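Local structure of haloacid dehalogenase-like hydrolase (Bacteroides thetaiotaomicron, 2RBK) at residues A48-L53 with D63-M68; E88-M93 with C104-E109; K190-I195 with I216-H221. The protein is probably a magnesium-dependent phosphatase of the haloacid dehalogenase superfamily. All blocks are in the same frame, centred on the assembly; numbering follows the deposited sequence.

Interaction 1 of 3, residues A48-L53 with D63-M68; sequences AIINNL and DGYITM
Thr-67 OG1 donates a hydrogen bond to the backbone oxygen of Tyr-72, a partner beyond both segments, and it is the methyl of this threonine that meets the loop. CG2 lies anti to the carbonyl carbon, with OG1 in the crowded position between N and C, and it comes within 4.0 Å of Ile-50 CD1. The two side chains cross obliquely, methyl against methyl. The same CD1 also sits 4.4 Å from Tyr-65 CD2, approaching the ring obliquely. Ile-50 gets this reach from its torsions: CG1 stands anti to the carbonyl carbon (chi1 -60°) and CD1 continues the extended chain.

Strand 64-67 belongs to the mixed sheet of the Rossmann-like haloacid dehalogenase core, parallel to strand 38-42 and antiparallel to 72-75. Tyr-65 and Thr-67, two residues apart, both face the loop that leaves strand 38-42. In that loop Ile-50 is the centre of an inverse gamma turn, and its side chain lies about 7 Å from both Asp-10 and the bound vanadium ligand. Leu-53, the N-cap of helix 54-58, adds a second methyl: its CD1 is 4.4 Å from Tyr-65 CE2. The phenol is held at its far end, where OH pairs with Gln-57 NE2, while the ring also meets that of Phe-74, their planes about 15° apart.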
ATOM      1  N   ALA A  48       8.336   3.880  -7.100  1.00 11.37           N
ATOM      2  CA  ALA A  48       8.384   4.218  -8.485  1.00 13.14           C
ATOM      3  C   ALA A  48       7.029   4.713  -9.042  1.00 12.72           C
ATOM      4  O   ALA A  48       7.072   5.463 -10.022  1.00 15.19           O
ATOM      5  CB  ALA A  48       8.840   3.048  -9.412  1.00 14.90           C
ATOM      6  N   ILE A  49       5.912   4.354  -8.425  1.00 11.66           N
ATOM      7  CA  ILE A  49       4.615   4.805  -8.927  1.00 12.02           C
ATOM      8  C   ILE A  49       3.892   5.659  -7.885  1.00 11.50           C
ATOM      9  O   ILE A  49       2.701   5.914  -8.052  1.00 12.35           O
ATOM     10  CB  ILE A  49       3.740   3.648  -9.430  1.00 13.23           C
ATOM     11  CG1 ILE A  49       3.217   2.740  -8.336  1.00 13.86           C
ATOM     12  CG2 ILE A  49       4.482   2.892 -10.522  1.00 17.34           C
ATOM     13  CD1 ILE A  49       2.256   1.684  -8.797  1.00 17.31           C
ATOM     14  N   ILE A  50       4.586   6.155  -6.851  1.00 11.07           N
ATOM     15  CA  ILE A  50       3.967   7.110  -5.910  1.00 11.79           C
ATOM     16  C   ILE A  50       4.092   8.484  -6.540  1.00 13.18           C
ATOM     17  O   ILE A  50       5.035   9.261  -6.273  1.00 16.09           O
ATOM     18  CB  ILE A  50       4.581   7.016  -4.507  1.00 11.43           C
ATOM     19  CG1 ILE A  50       4.391   5.638  -3.935  1.00 12.03           C
ATOM     20  CG2 ILE A  50       3.947   8.091  -3.617  1.00 14.01           C
ATOM     21  CD1 ILE A  50       5.040   5.415  -2.589  1.00 12.72           C
ATOM     22  N   ASN A  51       3.148   8.815  -7.415  1.00 14.64           N
ATOM     23  CA  ASN A  51       3.137  10.027  -8.232  1.00 16.29           C
ATOM     24  C   ASN A  51       1.988  10.932  -7.803  1.00 14.21           C
ATOM     25  O   ASN A  51       1.699  11.891  -8.515  1.00 19.44           O
ATOM     26  CB  ASN A  51       3.032   9.694  -9.731  1.00 20.55           C
ATOM     27  CG  ASN A  51       1.647   9.172 -10.099  1.00 24.52           C
ATOM     28  OD1 ASN A  51       0.883   8.693  -9.268  1.00 23.07           O
ATOM     29  ND2 ASN A  51       1.278   9.235 -11.385  1.00 30.79           N
ATOM     30  N   ASN A  52       1.361  10.656  -6.662  1.00 13.29           N
ATOM     31  CA  ASN A  52       0.078  11.305  -6.289  1.00 13.07           C
ATOM     32  C   ASN A  52       0.145  11.966  -4.934  1.00 12.41           C
ATOM     33  O   ASN A  52      -0.883  12.371  -4.406  1.00 14.88           O
ATOM     34  CB  ASN A  52      -1.042  10.273  -6.428  1.00 14.14           C
ATOM     35  CG  ASN A  52      -0.882   9.045  -5.560  1.00 12.58           C
ATOM     36  OD1 ASN A  52       0.177   8.876  -4.902  1.00 13.82           O
ATOM     37  ND2 ASN A  52      -1.880   8.172  -5.637  1.00 14.13           N
ATOM     38  N   LEU A  53       1.368  12.150  -4.353  1.00 11.67           N
ATOM     39  CA  LEU A  53       1.549  12.712  -3.064  1.00 11.33           C
ATOM     40  C   LEU A  53       2.280  14.042  -3.053  1.00 12.65           C
ATOM     41  O   LEU A  53       2.693  14.526  -1.997  1.00 12.49           O
ATOM     42  CB  LEU A  53       2.258  11.771  -2.075  1.00 11.85           C
ATOM     43  CG  LEU A  53       1.538  10.477  -1.765  1.00 11.50           C
ATOM     44  CD1 LEU A  53       2.391   9.727  -0.725  1.00 11.73           C
ATOM     45  CD2 LEU A  53       0.140  10.743  -1.256  1.00 12.57           C
ATOM     46  N   ASP A  63       7.305  11.724   7.121  1.00  8.12           N
ATOM     47  CA  ASP A  63       8.513  11.331   7.872  1.00  8.72           C
ATOM     48  C   ASP A  63       9.089   9.999   7.435  1.00  8.96           C
ATOM     49  O   ASP A  63      10.227   9.679   7.841  1.00 10.57           O
ATOM     50  CB  ASP A  63       8.201  11.336   9.364  1.00  9.46           C
ATOM     51  CG  ASP A  63       7.782  12.717   9.818  1.00  9.39           C
ATOM     52  OD1 ASP A  63       8.572  13.693   9.628  1.00 12.21           O
ATOM     53  OD2 ASP A  63       6.644  12.878  10.315  1.00 10.20           O
ATOM     54  N   GLY A  64       8.381   9.188   6.680  1.00  8.55           N
ATOM     55  CA  GLY A  64       8.900   7.897   6.223  1.00  8.61           C
ATOM     56  C   GLY A  64       7.845   7.171   5.441  1.00  7.96           C
ATOM     57  O   GLY A  64       6.673   7.546   5.422  1.00  8.20           O
ATOM     58  N   TYR A  65       8.305   6.076   4.799  1.00  8.24           N
ATOM     59  CA  TYR A  65       7.522   5.318   3.882  1.00  7.93           C
ATOM     60  C   TYR A  65       7.604   3.814   4.126  1.00  7.97           C
ATOM     61  O   TYR A  65       8.704   3.254   4.208  1.00  9.01           O
ATOM     62  CB  TYR A  65       7.972   5.550   2.415  1.00  9.53           C
ATOM     63  CG  TYR A  65       7.722   6.948   1.903  1.00  9.19           C
ATOM     64  CD1 TYR A  65       8.563   8.001   2.229  1.00  9.84           C
ATOM     65  CD2 TYR A  65       6.647   7.220   1.061  1.00  9.97           C
ATOM     66  CE1 TYR A  65       8.340   9.278   1.767  1.00 10.60           C
ATOM     67  CE2 TYR A  65       6.404   8.491   0.587  1.00 11.27           C
ATOM     68  CZ  TYR A  65       7.266   9.509   0.941  1.00 11.43           C
ATOM     69  OH  TYR A  65       7.012  10.778   0.468  1.00 14.52           O
ATOM     70  N   ILE A  66       6.433   3.207   4.135  1.00  7.44           N
ATOM     71  CA  ILE A  66       6.233   1.791   4.015  1.00  7.67           C
ATOM     72  C   ILE A  66       5.657   1.582   2.629  1.00  7.66           C
ATOM     73  O   ILE A  66       4.554   2.060   2.348  1.00  8.35           O
ATOM     74  CB  ILE A  66       5.251   1.280   5.124  1.00  7.96           C
ATOM     75  CG1 ILE A  66       5.851   1.450   6.508  1.00  8.48           C
ATOM     76  CG2 ILE A  66       4.783  -0.142   4.817  1.00  8.88           C
ATOM     77  CD1 ILE A  66       4.754   1.523   7.560  1.00  9.27           C
ATOM     78  N   THR A  67       6.413   0.931   1.745  1.00  7.82           N
ATOM     79  CA  THR A  67       5.972   0.699   0.365  1.00  7.87           C
ATOM     80  C   THR A  67       5.948  -0.781   0.098  1.00  7.95           C
ATOM     81  O   THR A  67       6.448  -1.600   0.875  1.00  8.31           O
ATOM     82  CB  THR A  67       6.890   1.446  -0.643  1.00  8.64           C
ATOM     83  OG1 THR A  67       8.154   0.775  -0.756  1.00  9.65           O
ATOM     84  CG2 THR A  67       7.061   2.893  -0.286  1.00 10.64           C
ATOM     85  N   MET A  68       5.319  -1.134  -1.032  1.00  8.20           N
ATOM     86  CA  MET A  68       5.200  -2.541  -1.409  1.00  8.75           C
ATOM     87  C   MET A  68       4.686  -3.387  -0.213  1.00  8.73           C
ATOM     88  O   MET A  68       5.189  -4.480   0.079  1.00  8.87           O
ATOM     89  CB  MET A  68       6.502  -3.110  -1.982  1.00  8.84           C
ATOM     90  CG  MET A  68       6.877  -2.413  -3.247  1.00 11.90           C
ATOM     91  SD  MET A  68       8.110  -3.240  -4.222  1.00 12.19           S
ATOM     92  CE  MET A  68       9.520  -2.127  -4.089  1.00 13.36           C
TER

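Interaction 2 of 3, residues E88-M93 with C104-E109; sequences EEVKAM and CIFVEE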
ATOM      1  N   GLU A  88      11.589 -19.443  -6.603  1.00 11.47           N
ATOM      2  CA  GLU A  88      10.654 -20.444  -7.107  1.00 12.35           C
ATOM      3  C   GLU A  88       9.259 -19.870  -7.230  1.00 11.23           C
ATOM      4  O   GLU A  88       8.479 -20.267  -8.128  1.00 12.66           O
ATOM      5  CB  GLU A  88      10.642 -21.645  -6.173  1.00 14.72           C
ATOM      6  CG  GLU A  88      11.720 -22.618  -6.280  1.00 19.38           C
ATOM      7  CD  GLU A  88      11.646 -23.872  -5.486  1.00 19.93           C
ATOM      8  OE1 GLU A  88      10.618 -24.154  -4.823  1.00 18.59           O
ATOM      9  OE2 GLU A  88      12.668 -24.600  -5.461  1.00 24.69           O
ATOM     10  N   GLU A  89       8.884 -19.020  -6.304  1.00 10.48           N
ATOM     11  CA  GLU A  89       7.515 -18.458  -6.283  1.00 10.59           C
ATOM     12  C   GLU A  89       7.389 -17.363  -7.328  1.00 10.25           C
ATOM     13  O   GLU A  89       6.316 -17.218  -7.940  1.00 11.27           O
ATOM     14  CB  GLU A  89       7.190 -18.024  -4.861  1.00 11.12           C
ATOM     15  CG  GLU A  89       7.208 -19.208  -3.915  1.00 13.47           C
ATOM     16  CD  GLU A  89       6.696 -19.008  -2.508  1.00 13.95           C
ATOM     17  OE1 GLU A  89       5.652 -18.470  -2.277  1.00 15.38           O
ATOM     18  OE2 GLU A  89       7.426 -19.488  -1.598  1.00 15.95           O
ATOM     19  N   VAL A  90       8.444 -16.590  -7.579  1.00 10.10           N
ATOM     20  CA  VAL A  90       8.439 -15.662  -8.709  1.00 10.50           C
ATOM     21  C   VAL A  90       8.207 -16.405 -10.026  1.00 10.91           C
ATOM     22  O   VAL A  90       7.356 -16.052 -10.835  1.00 11.63           O
ATOM     23  CB  VAL A  90       9.763 -14.862  -8.786  1.00 10.55           C
ATOM     24  CG1 VAL A  90       9.808 -13.980 -10.027  1.00 12.68           C
ATOM     25  CG2 VAL A  90       9.975 -14.035  -7.529  1.00 10.98           C
ATOM     26  N   LYS A  91       8.974 -17.473 -10.208  1.00 11.47           N
ATOM     27  CA  LYS A  91       8.874 -18.262 -11.452  1.00 12.51           C
ATOM     28  C   LYS A  91       7.505 -18.890 -11.578  1.00 12.95           C
ATOM     29  O   LYS A  91       6.940 -18.908 -12.686  1.00 13.52           O
ATOM     30  CB  LYS A  91       9.960 -19.336 -11.503  1.00 14.54           C
ATOM     31  CG  LYS A  91      11.388 -18.807 -11.624  1.00 16.78           C
ATOM     32  CD  LYS A  91      12.436 -19.880 -11.744  1.00 24.80           C
ATOM     33  CE  LYS A  91      13.862 -19.423 -11.826  1.00 28.37           C
ATOM     34  NZ  LYS A  91      14.269 -18.304 -12.718  1.00 40.98           N
ATOM     35  N   ALA A  92       6.930 -19.369 -10.475  1.00 12.83           N
ATOM     36  CA  ALA A  92       5.610 -20.007 -10.553  1.00 13.53           C
ATOM     37  C   ALA A  92       4.527 -19.019 -10.871  1.00 12.59           C
ATOM     38  O   ALA A  92       3.611 -19.299 -11.665  1.00 13.30           O
ATOM     39  CB  ALA A  92       5.304 -20.757  -9.273  1.00 16.01           C
ATOM     40  N   MET A  93       4.595 -17.813 -10.304  1.00 12.22           N
ATOM     41  CA  MET A  93       3.635 -16.774 -10.657  1.00 12.92           C
ATOM     42  C   MET A  93       3.750 -16.352 -12.118  1.00 13.20           C
ATOM     43  O   MET A  93       2.726 -16.221 -12.805  1.00 13.16           O
ATOM     44  CB  MET A  93       3.842 -15.574  -9.717  1.00 13.65           C
ATOM     45  CG  MET A  93       2.788 -14.500  -9.994  1.00 16.93           C
ATOM     46  SD  MET A  93       1.054 -14.906  -9.817  1.00 17.38           S
ATOM     47  CE  MET A  93       0.950 -15.211  -8.060  1.00 19.01           C
ATOM     48  N   CYS A 104       1.115  -9.269 -15.435  1.00 12.12           N
ATOM     49  CA  CYS A 104       1.699  -9.224 -14.093  1.00 11.65           C
ATOM     50  C   CYS A 104       2.819  -8.187 -14.084  1.00 11.13           C
ATOM     51  O   CYS A 104       3.635  -8.157 -14.998  1.00 11.72           O
ATOM     52  CB  CYS A 104       2.223 -10.592 -13.693  1.00 12.15           C
ATOM     53  SG  CYS A 104       2.705 -10.733 -11.951  1.00 12.45           S
ATOM     54  N   ILE A 105       2.806  -7.346 -13.061  1.00 11.02           N
ATOM     55  CA  ILE A 105       3.862  -6.371 -12.777  1.00 10.63           C
ATOM     56  C   ILE A 105       4.869  -7.013 -11.854  1.00 10.26           C
ATOM     57  O   ILE A 105       4.536  -7.745 -10.894  1.00 11.10           O
ATOM     58  CB  ILE A 105       3.276  -5.094 -12.171  1.00 10.91           C
ATOM     59  CG1 ILE A 105       2.326  -4.394 -13.139  1.00 12.90           C
ATOM     60  CG2 ILE A 105       4.309  -4.168 -11.618  1.00 12.60           C
ATOM     61  CD1 ILE A 105       1.457  -3.350 -12.490  1.00 15.12           C
ATOM     62  N   PHE A 106       6.156  -6.777 -12.149  1.00  9.99           N
ATOM     63  CA  PHE A 106       7.279  -7.269 -11.341  1.00  9.81           C
ATOM     64  C   PHE A 106       8.091  -6.095 -10.888  1.00 10.01           C
ATOM     65  O   PHE A 106       8.602  -5.339 -11.742  1.00 10.62           O
ATOM     66  CB  PHE A 106       8.139  -8.273 -12.124  1.00 10.49           C
ATOM     67  CG  PHE A 106       7.418  -9.548 -12.489  1.00 10.72           C
ATOM     68  CD1 PHE A 106       6.611  -9.611 -13.619  1.00 10.74           C
ATOM     69  CD2 PHE A 106       7.520 -10.681 -11.703  1.00 12.04           C
ATOM     70  CE1 PHE A 106       5.944 -10.752 -13.921  1.00 11.36           C
ATOM     71  CE2 PHE A 106       6.877 -11.833 -12.044  1.00 12.84           C
ATOM     72  CZ  PHE A 106       6.053 -11.872 -13.162  1.00 12.95           C
ATOM     73  N   VAL A 107       8.238  -5.898  -9.595  1.00  9.44           N
ATOM     74  CA  VAL A 107       8.894  -4.746  -9.043  1.00  9.51           C
ATOM     75  C   VAL A 107      10.214  -5.171  -8.386  1.00  9.63           C
ATOM     76  O   VAL A 107      10.212  -6.029  -7.492  1.00 10.12           O
ATOM     77  CB  VAL A 107       8.023  -4.002  -7.988  1.00 10.63           C
ATOM     78  CG1 VAL A 107       8.688  -2.671  -7.720  1.00 12.61           C
ATOM     79  CG2 VAL A 107       6.600  -3.870  -8.419  1.00 12.43           C
ATOM     80  N   GLU A 108      11.297  -4.568  -8.821  1.00 10.51           N
ATOM     81  CA  GLU A 108      12.626  -4.709  -8.251  1.00 11.53           C
ATOM     82  C   GLU A 108      12.901  -3.464  -7.421  1.00 12.34           C
ATOM     83  O   GLU A 108      12.138  -2.512  -7.411  1.00 14.24           O
ATOM     84  CB  GLU A 108      13.654  -4.843  -9.351  1.00 12.39           C
ATOM     85  CG  GLU A 108      13.439  -6.056 -10.253  1.00 12.84           C
ATOM     86  CD  GLU A 108      14.275  -5.916 -11.499  1.00 14.43           C
ATOM     87  OE1 GLU A 108      15.459  -6.230 -11.559  1.00 18.53           O
ATOM     88  OE2 GLU A 108      13.718  -5.399 -12.488  1.00 17.60           O
ATOM     89  N   GLU A 109      14.039  -3.456  -6.701  1.00 12.69           N
ATOM     90  CA  GLU A 109      14.347  -2.297  -5.877  1.00 12.71           C
ATOM     91  C   GLU A 109      14.380  -0.993  -6.681  1.00 13.52           C
ATOM     92  O   GLU A 109      13.870   0.009  -6.203  1.00 15.73           O
ATOM     93  CB  GLU A 109      15.690  -2.540  -5.184  1.00 14.43           C
ATOM     94  CG  GLU A 109      15.987  -1.435  -4.205  1.00 18.34           C
ATOM     95  CD  GLU A 109      17.184  -1.543  -3.310  1.00 21.42           C
ATOM     96  OE1 GLU A 109      18.079  -2.352  -3.603  1.00 26.19           O
ATOM     97  OE2 GLU A 109      17.235  -0.806  -2.265  1.00 22.29           O
TER
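Phe-106 and Val-90 join the central strand of a three-stranded antiparallel sheet to helix 87-100. This helix-on-sheet layer is consistent with the cap domain of Cof-type haloacid dehalogenase phosphatases, and it lies away from the metal site. The phenylalanine can be followed outward from the strand. Its CB is still 6.3 Å from Val-90 CG1, so the root of the side chain does not reach the helix. CG, anti to the carbonyl carbon (chi1 -65°), carries the ring towards the helix, and at CD2 the separation from Val-90 CG1 has fallen to 4.4 Å. CE2 makes the closest approach, 4.2 Å from the same methyl, which arrives obliquely to the ring. At the end of the ring CZ turns from the helix to its own strand and lies 3.7 Å from Cys-104 SG, with CE1 nearly as close to that sulfur. The side chain also touches Met-150, Cys-115 and, from helix 139-143, Phe-139 and Ala-142.

One turn along the helix, Met-93 makes the second junction. Its CB points at the strand, but the chain then bends, with chi2 near 60°, so that the methylene rather than the thioether does the touching: Met-93 CG is 4.2 Å from Cys-104 SG, whereas Met-93 SD stands 5.0 Å from that sulfur.

Interaction 3 of 3, residues K190-I195 with I216-H221; sequences KGIDEI and ISMLRH
His-221 NE2 gives its N-H to Asp-193 OD1 over 2.7 Å, almost straight at 171°. The oxygen lies at the edge of the imidazole and practically in its plane. Seen from the carboxylate, the donor comes in on the syn side, tilted 26° out of the plane, and the two flat groups are turned well away from each other. The imidazole leaves its helix with CG anti to the backbone N, which directs the ring toward helix 188-199 and sets NE2 opposite the aspartate. With an alanine here in place of Asp-193, His-221 NE2 would probably be left without this acceptor and the imidazole less firmly fixed in rotation.

Beside this hydrogen bond Ile-192 packs between the helices. Ile-192 CD1 reaches 3.7 Å from Met-218 CB, while its other branch, CG2, comes obliquely to 4.3 Å from His-221 CD2. The helix axes approach to 10.2 Å. Helix 216-221 is the crossover between the parallel strands 206-210 and 224-227 of the Rossmann-like core, and Asp-215, just ahead of it, binds magnesium in another structure of this protein. Met-218 shows the active-site side of the packing. With CG wedged between N and the carbonyl carbon (chi1 73°), its chain stretches away from Ile-192 to touch Ala-42 and Lys-188, about 4 Å from the side chain of the metal ligand Asp-8. Farther round helix 188-199, Lys-190 NZ forms a salt bridge with Glu-194 OE2 at 2.7 Å, from the anti side and tilted out of the carboxylate plane, and also makes a cation-pi contact with Tyr-81.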
ATOM      1  N   LYS A 190       4.067  -5.365   9.286  1.00  9.78           N
ATOM      2  CA  LYS A 190       5.538  -5.430   9.355  1.00  9.53           C
ATOM      3  C   LYS A 190       6.125  -4.065   9.171  1.00  9.05           C
ATOM      4  O   LYS A 190       7.088  -3.669   9.843  1.00  9.11           O
ATOM      5  CB  LYS A 190       6.057  -6.390   8.262  1.00 10.75           C
ATOM      6  CG  LYS A 190       7.570  -6.412   8.043  1.00 10.54           C
ATOM      7  CD  LYS A 190       8.344  -6.840   9.219  1.00 10.61           C
ATOM      8  CE  LYS A 190       9.782  -7.243   8.808  1.00 10.33           C
ATOM      9  NZ  LYS A 190      10.642  -7.588   9.982  1.00 11.08           N
ATOM     10  N   GLY A 191       5.578  -3.290   8.214  1.00  9.06           N
ATOM     11  CA  GLY A 191       6.059  -1.947   7.992  1.00  9.26           C
ATOM     12  C   GLY A 191       5.936  -1.074   9.248  1.00  8.77           C
ATOM     13  O   GLY A 191       6.873  -0.354   9.581  1.00  8.86           O
ATOM     14  N   ILE A 192       4.790  -1.158   9.927  1.00  8.01           N
ATOM     15  CA  ILE A 192       4.647  -0.406  11.160  1.00  8.16           C
ATOM     16  C   ILE A 192       5.723  -0.771  12.140  1.00  8.14           C
ATOM     17  O   ILE A 192       6.369   0.065  12.746  1.00  8.65           O
ATOM     18  CB  ILE A 192       3.234  -0.606  11.789  1.00  8.39           C
ATOM     19  CG1 ILE A 192       2.203   0.138  10.936  1.00  9.24           C
ATOM     20  CG2 ILE A 192       3.238  -0.158  13.233  1.00  9.38           C
ATOM     21  CD1 ILE A 192       0.765   0.049  11.435  1.00 11.07           C
ATOM     22  N   ASP A 193       5.953  -2.085  12.305  1.00  8.28           N
ATOM     23  CA  ASP A 193       6.952  -2.542  13.271  1.00  9.28           C
ATOM     24  C   ASP A 193       8.326  -1.980  12.944  1.00  8.94           C
ATOM     25  O   ASP A 193       9.062  -1.581  13.832  1.00  9.69           O
ATOM     26  CB  ASP A 193       6.999  -4.061  13.283  1.00  9.87           C
ATOM     27  CG  ASP A 193       5.793  -4.711  13.913  1.00 13.48           C
ATOM     28  OD1 ASP A 193       5.049  -3.981  14.636  1.00 13.83           O
ATOM     29  OD2 ASP A 193       5.642  -5.933  13.675  1.00 18.63           O
ATOM     30  N   GLU A 194       8.684  -1.961  11.664  1.00  8.49           N
ATOM     31  CA  GLU A 194      10.012  -1.458  11.260  1.00  8.46           C
ATOM     32  C   GLU A 194      10.130   0.032  11.491  1.00  8.28           C
ATOM     33  O   GLU A 194      11.135   0.512  12.005  1.00  9.24           O
ATOM     34  CB  GLU A 194      10.283  -1.858   9.810  1.00  8.89           C
ATOM     35  CG  GLU A 194      10.423  -3.369   9.632  1.00  9.15           C
ATOM     36  CD  GLU A 194      11.607  -3.946  10.359  1.00  9.50           C
ATOM     37  OE1 GLU A 194      12.621  -3.223  10.514  1.00 10.57           O
ATOM     38  OE2 GLU A 194      11.534  -5.127  10.783  1.00 10.44           O
ATOM     39  N   ILE A 195       9.101   0.789  11.124  1.00  7.93           N
ATOM     40  CA  ILE A 195       9.153   2.227  11.327  1.00  7.97           C
ATOM     41  C   ILE A 195       9.250   2.564  12.819  1.00  8.24           C
ATOM     42  O   ILE A 195      10.067   3.386  13.216  1.00  9.40           O
ATOM     43  CB  ILE A 195       7.934   2.906  10.709  1.00  8.30           C
ATOM     44  CG1 ILE A 195       7.992   2.871   9.147  1.00  8.98           C
ATOM     45  CG2 ILE A 195       7.687   4.314  11.241  1.00  9.15           C
ATOM     46  CD1 ILE A 195       8.984   3.838   8.532  1.00 10.04           C
ATOM     47  N   ILE A 216      -6.114  -4.374   6.422  1.00  9.62           N
ATOM     48  CA  ILE A 216      -6.699  -5.021   7.598  1.00  9.42           C
ATOM     49  C   ILE A 216      -5.644  -5.350   8.638  1.00  9.26           C
ATOM     50  O   ILE A 216      -5.870  -5.125   9.828  1.00  9.89           O
ATOM     51  CB  ILE A 216      -7.533  -6.252   7.144  1.00 10.88           C
ATOM     52  CG1 ILE A 216      -8.829  -5.765   6.518  1.00 12.38           C
ATOM     53  CG2 ILE A 216      -7.766  -7.229   8.275  1.00 12.40           C
ATOM     54  CD1 ILE A 216      -9.663  -6.869   5.835  1.00 14.26           C
ATOM     55  N   SER A 217      -4.486  -5.890   8.213  1.00  9.87           N
ATOM     56  CA  SER A 217      -3.506  -6.261   9.246  1.00 10.14           C
ATOM     57  C   SER A 217      -3.027  -5.020   9.980  1.00  9.28           C
ATOM     58  O   SER A 217      -2.839  -5.092  11.219  1.00  9.99           O
ATOM     59  CB  SER A 217      -2.379  -7.087   8.716  1.00 11.54           C
ATOM     60  OG  SER A 217      -1.590  -6.394   7.789  1.00 12.43           O
ATOM     61  N   MET A 218      -2.811  -3.894   9.325  1.00  8.96           N
ATOM     62  CA  MET A 218      -2.379  -2.697  10.068  1.00  9.12           C
ATOM     63  C   MET A 218      -3.501  -2.037  10.856  1.00  8.39           C
ATOM     64  O   MET A 218      -3.191  -1.373  11.863  1.00  8.90           O
ATOM     65  CB  MET A 218      -1.645  -1.670   9.195  1.00  9.67           C
ATOM     66  CG  MET A 218      -2.466  -0.863   8.225  1.00  9.77           C
ATOM     67  SD  MET A 218      -1.485   0.528   7.636  1.00  9.65           S
ATOM     68  CE  MET A 218      -2.696   1.366   6.607  1.00 11.08           C
ATOM     69  N   LEU A 219      -4.750  -2.172  10.441  1.00  8.50           N
ATOM     70  CA  LEU A 219      -5.900  -1.673  11.205  1.00  8.89           C
ATOM     71  C   LEU A 219      -6.001  -2.441  12.538  1.00  8.76           C
ATOM     72  O   LEU A 219      -6.325  -1.848  13.557  1.00  9.67           O
ATOM     73  CB  LEU A 219      -7.175  -1.777  10.404  1.00  9.37           C
ATOM     74  CG  LEU A 219      -7.267  -0.788   9.245  1.00  9.93           C
ATOM     75  CD1 LEU A 219      -8.414  -1.089   8.291  1.00 11.69           C
ATOM     76  CD2 LEU A 219      -7.402   0.635   9.722  1.00 11.18           C
ATOM     77  N   ARG A 220      -5.763  -3.750  12.491  1.00  9.34           N
ATOM     78  CA  ARG A 220      -5.807  -4.571  13.690  0.54  9.96           C
ATOM     79  C   ARG A 220      -4.575  -4.340  14.553  1.00  9.64           C
ATOM     80  O   ARG A 220      -4.649  -4.383  15.779  1.00 11.31           O
ATOM     81  CB  ARG A 220      -5.991  -6.043  13.303  0.54 11.97           C
ATOM     82  CG  ARG A 220      -7.365  -6.360  12.756  0.54 14.29           C
ATOM     83  CD  ARG A 220      -7.679  -7.851  12.690  0.54 18.33           C
ATOM     84  NE  ARG A 220      -9.001  -8.092  12.117  0.54 21.69           N
ATOM     85  CZ  ARG A 220     -10.200  -7.960  12.652  0.54 21.52           C
ATOM     86  NH1 ARG A 220     -10.259  -7.550  13.931  0.54 24.55           N
ATOM     87  NH2 ARG A 220     -11.314  -8.221  11.975  0.54 23.47           N
ATOM     88  N   HIS A 221      -3.396  -4.143  13.941  1.00  9.69           N
ATOM     89  CA  HIS A 221      -2.136  -4.108  14.656  1.00  9.47           C
ATOM     90  C   HIS A 221      -1.856  -2.800  15.327  1.00  9.10           C
ATOM     91  O   HIS A 221      -1.306  -2.768  16.463  1.00 10.33           O
ATOM     92  CB  HIS A 221      -1.019  -4.462  13.683  1.00 10.38           C
ATOM     93  CG  HIS A 221       0.348  -4.631  14.307  1.00 10.16           C
ATOM     94  ND1 HIS A 221       0.580  -5.589  15.268  1.00 12.39           N
ATOM     95  CD2 HIS A 221       1.525  -3.987  14.003  1.00 11.51           C
ATOM     96  CE1 HIS A 221       1.889  -5.492  15.556  1.00 13.54           C
ATOM     97  NE2 HIS A 221       2.458  -4.576  14.818  1.00 12.41           N
TER

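Interactions 1 and 3 both belong to the Rossmann-like core, and they meet through Ile-66, whose CD1 packs 3.6 Å from Ile-192 N: strand 64-67 shows Tyr-65 and Thr-67 to the loop and Ile-66 to helix 188-199. Interaction 2 ties together a different sheet and helix, yet it touches interaction 1 where Met-68 SD lies 3.6 Å from Val-107 CG1. Interactions 2 and 3 stay about 14 Å apart at their nearest atoms. Burial and chemistry differ accordingly. All the touching residues of interaction 2 are buried and apolar or sulfur-bearing; the partly buried interaction 1 is apolar across the contact; interaction 3 adds a hydrogen bond at its more exposed margin.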